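MaoC family protein (Mycobacterium tuberculosis H37Rv, PDB 3KHP) probably dehydrates (3R)-3-hydroxyacyl thioesters, as a dehydratase built of MFE-2 hydratase 2 and MaoC-like domains. Local coordinates at residues I190-R195 against A238-V243. Residues are numbered along the deposited sequence; the frame is centred on the assembly and turned at random.
Sequences IDMPTR and AGRALV
Ile190 and Met192, alternate residues of the strand 188-192, pack against Ala241 of the helix 231-245. On the apolar side, the CG2 branch of Ile190 lies 3.7 Å from Ala241 CB. Met192 bends at chi2 (-77°), which carries its methyl alongside the helix: CE lies 3.7 Å from Ala241 N and 4.1 Å from Ala241 CB. The small alanine side chain thus meets both strand residues, and Val237, one turn earlier, also touches Met192.

The polar part belongs to Arg240, whose chain bends at chi3 (-73°) and brings the guanidinium over to Met192. There the thioether sulfur approaches obliquely, with Met192 SD 3.4 Å from Arg240 NH1. A water at the edge of the guanidinium, in its plane, bridges the segments, accepting from Arg240 NH2 at 2.7 Å and donating to Pro193 O at 2.7 Å. Arg240 NE is hydrogen-bonded to Val52 O, so at least two hydrogen bonds orient the group.

Strand 188-192 pairs with strand 271-279, whose Thr273 also touches Ala241. Strand 188-192, outermost in the sheet within this chain, and the sheet-covering helix 231-245 are joined here in the hot-dog fold of the MaoC-like domain.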
ATOM      1  N   ILE A 190     -13.580  19.128  -7.343  1.00 24.14           N
ATOM      2  CA  ILE A 190     -13.126  18.359  -6.204  1.00 22.98           C
ATOM      3  C   ILE A 190     -11.622  18.185  -6.293  1.00 22.65           C
ATOM      4  O   ILE A 190     -11.133  17.494  -7.166  1.00 22.04           O
ATOM      5  CB  ILE A 190     -13.798  17.011  -6.145  1.00 22.49           C
ATOM      6  CG1 ILE A 190     -15.287  17.165  -6.411  1.00 21.96           C
ATOM      7  CG2 ILE A 190     -13.504  16.305  -4.782  1.00 20.84           C
ATOM      8  CD1 ILE A 190     -15.994  18.056  -5.436  1.00 21.24           C
ATOM      9  N   ASP A 191     -10.905  18.870  -5.405  1.00 22.14           N
ATOM     10  CA  ASP A 191      -9.476  18.718  -5.257  1.00 22.17           C
ATOM     11  C   ASP A 191      -9.119  17.527  -4.395  1.00 22.37           C
ATOM     12  O   ASP A 191      -9.678  17.331  -3.315  1.00 22.83           O
ATOM     13  CB  ASP A 191      -8.871  19.964  -4.632  1.00 22.50           C
ATOM     14  CG  ASP A 191      -8.845  21.132  -5.583  1.00 22.87           C
ATOM     15  OD1 ASP A 191      -9.116  20.917  -6.769  1.00 23.34           O
ATOM     16  OD2 ASP A 191      -8.563  22.267  -5.146  1.00 26.96           O
ATOM     17  N   MET A 192      -8.175  16.727  -4.873  1.00 21.97           N
ATOM     18  CA  MET A 192      -7.669  15.608  -4.108  1.00 21.60           C
ATOM     19  C   MET A 192      -6.156  15.665  -4.141  1.00 21.22           C
ATOM     20  O   MET A 192      -5.530  15.618  -5.196  1.00 20.94           O
ATOM     21  CB  MET A 192      -8.155  14.299  -4.693  1.00 21.58           C
ATOM     22  CG  MET A 192      -9.633  14.051  -4.597  1.00 22.53           C
ATOM     23  SD  MET A 192     -10.139  13.550  -2.965  1.00 25.02           S
ATOM     24  CE  MET A 192     -11.840  13.039  -3.311  1.00 22.39           C
ATOM     25  N   PRO A 193      -5.547  15.802  -2.984  1.00 21.51           N
ATOM     26  CA  PRO A 193      -4.091  15.849  -3.011  1.00 20.20           C
ATOM     27  C   PRO A 193      -3.533  14.460  -3.182  1.00 19.52           C
ATOM     28  O   PRO A 193      -4.247  13.498  -2.984  1.00 17.94           O
ATOM     29  CB  PRO A 193      -3.723  16.427  -1.640  1.00 20.38           C
ATOM     30  CG  PRO A 193      -4.850  16.229  -0.804  1.00 21.62           C
ATOM     31  CD  PRO A 193      -6.092  16.190  -1.669  1.00 21.46           C
ATOM     32  N   THR A 194      -2.262  14.369  -3.568  1.00 18.95           N
ATOM     33  CA  THR A 194      -1.595  13.106  -3.612  1.00 18.51           C
ATOM     34  C   THR A 194      -0.312  13.253  -2.859  1.00 18.87           C
ATOM     35  O   THR A 194       0.154  14.359  -2.659  1.00 19.29           O
ATOM     36  CB  THR A 194      -1.312  12.651  -5.051  1.00 18.28           C
ATOM     37  OG1 THR A 194      -0.305  13.487  -5.605  1.00 16.29           O
ATOM     38  CG2 THR A 194      -2.555  12.715  -5.885  1.00 14.00           C
ATOM     39  N   ARG A 195       0.247  12.136  -2.444  1.00 19.31           N
ATOM     40  CA  ARG A 195       1.472  12.140  -1.671  1.00 20.76           C
ATOM     41  C   ARG A 195       2.677  11.871  -2.550  1.00 20.81           C
ATOM     42  O   ARG A 195       2.621  11.125  -3.506  1.00 19.96           O
ATOM     43  CB  ARG A 195       1.444  11.079  -0.593  1.00 21.09           C
ATOM     44  CG  ARG A 195       0.538  11.429   0.594  1.00 23.71           C
ATOM     45  CD  ARG A 195       0.472  10.277   1.543  1.00 26.99           C
ATOM     46  NE  ARG A 195      -0.619  10.493   2.501  1.00 32.56           N
ATOM     47  CZ  ARG A 195      -0.535  11.229   3.610  1.00 32.35           C
ATOM     48  NH1 ARG A 195      -1.602  11.347   4.366  1.00 32.73           N
ATOM     49  NH2 ARG A 195       0.600  11.840   3.960  1.00 32.86           N
ATOM     50  N   ALA A 238      -9.486  10.397  -9.306  1.00 16.72           N
ATOM     51  CA  ALA A 238     -10.665  10.993  -9.928  1.00 16.80           C
ATOM     52  C   ALA A 238     -11.896  10.169  -9.538  1.00 16.61           C
ATOM     53  O   ALA A 238     -12.954  10.728  -9.293  1.00 16.01           O
ATOM     54  CB  ALA A 238     -10.539  11.080 -11.440  1.00 16.21           C
ATOM     55  N   GLY A 239     -11.747   8.852  -9.481  1.00 16.69           N
ATOM     56  CA  GLY A 239     -12.844   7.968  -9.088  1.00 17.30           C
ATOM     57  C   GLY A 239     -13.409   8.228  -7.683  1.00 17.32           C
ATOM     58  O   GLY A 239     -14.606   8.085  -7.451  1.00 16.16           O
ATOM     59  N   ARG A 240     -12.526   8.578  -6.754  1.00 17.38           N
ATOM     60  CA  ARG A 240     -12.917   8.928  -5.398  1.00 18.01           C
ATOM     61  C   ARG A 240     -13.680  10.236  -5.419  1.00 18.25           C
ATOM     62  O   ARG A 240     -14.707  10.370  -4.741  1.00 17.98           O
ATOM     63  CB  ARG A 240     -11.703   9.096  -4.484  1.00 18.17           C
ATOM     64  CG  ARG A 240     -11.135   7.820  -3.939  1.00 19.13           C
ATOM     65  CD  ARG A 240     -10.467   8.042  -2.574  1.00 19.84           C
ATOM     66  NE  ARG A 240      -9.230   8.752  -2.761  1.00 19.52           N
ATOM     67  CZ  ARG A 240      -8.888   9.914  -2.235  1.00 21.19           C
ATOM     68  NH1 ARG A 240      -9.674  10.585  -1.398  1.00 19.77           N
ATOM     69  NH2 ARG A 240      -7.703  10.415  -2.568  1.00 23.20           N
ATOM     70  N   ALA A 241     -13.171  11.205  -6.177  1.00 17.42           N
ATOM     71  CA  ALA A 241     -13.870  12.479  -6.313  1.00 17.79           C
ATOM     72  C   ALA A 241     -15.287  12.257  -6.882  1.00 18.35           C
ATOM     73  O   ALA A 241     -16.233  12.931  -6.474  1.00 18.40           O
ATOM     74  CB  ALA A 241     -13.094  13.427  -7.146  1.00 16.43           C
ATOM     75  N   LEU A 242     -15.450  11.298  -7.785  1.00 18.00           N
ATOM     76  CA  LEU A 242     -16.754  11.120  -8.410  1.00 18.43           C
ATOM     77  C   LEU A 242     -17.711  10.402  -7.469  1.00 17.98           C
ATOM     78  O   LEU A 242     -18.877  10.741  -7.398  1.00 17.80           O
ATOM     79  CB  LEU A 242     -16.622  10.391  -9.754  1.00 18.56           C
ATOM     80  CG  LEU A 242     -15.742  11.136 -10.760  1.00 18.58           C
ATOM     81  CD1 LEU A 242     -15.316  10.192 -11.891  1.00 19.08           C
ATOM     82  CD2 LEU A 242     -16.414  12.420 -11.328  1.00 16.86           C
ATOM     83  N   VAL A 243     -17.199   9.415  -6.742  1.00 18.38           N
ATOM     84  CA  VAL A 243     -17.951   8.754  -5.721  1.00 18.26           C
ATOM     85  C   VAL A 243     -18.502   9.731  -4.680  1.00 19.72           C
ATOM     86  O   VAL A 243     -19.666   9.619  -4.289  1.00 19.81           O
ATOM     87  CB  VAL A 243     -17.102   7.725  -5.031  1.00 18.36           C
ATOM     88  CG1 VAL A 243     -17.748   7.267  -3.679  1.00 15.70           C
ATOM     89  CG2 VAL A 243     -16.900   6.565  -5.966  1.00 16.55           C
TER
HETATM   90  O   HOH W   1      -6.470  12.680  -1.679  1.00 22.42           O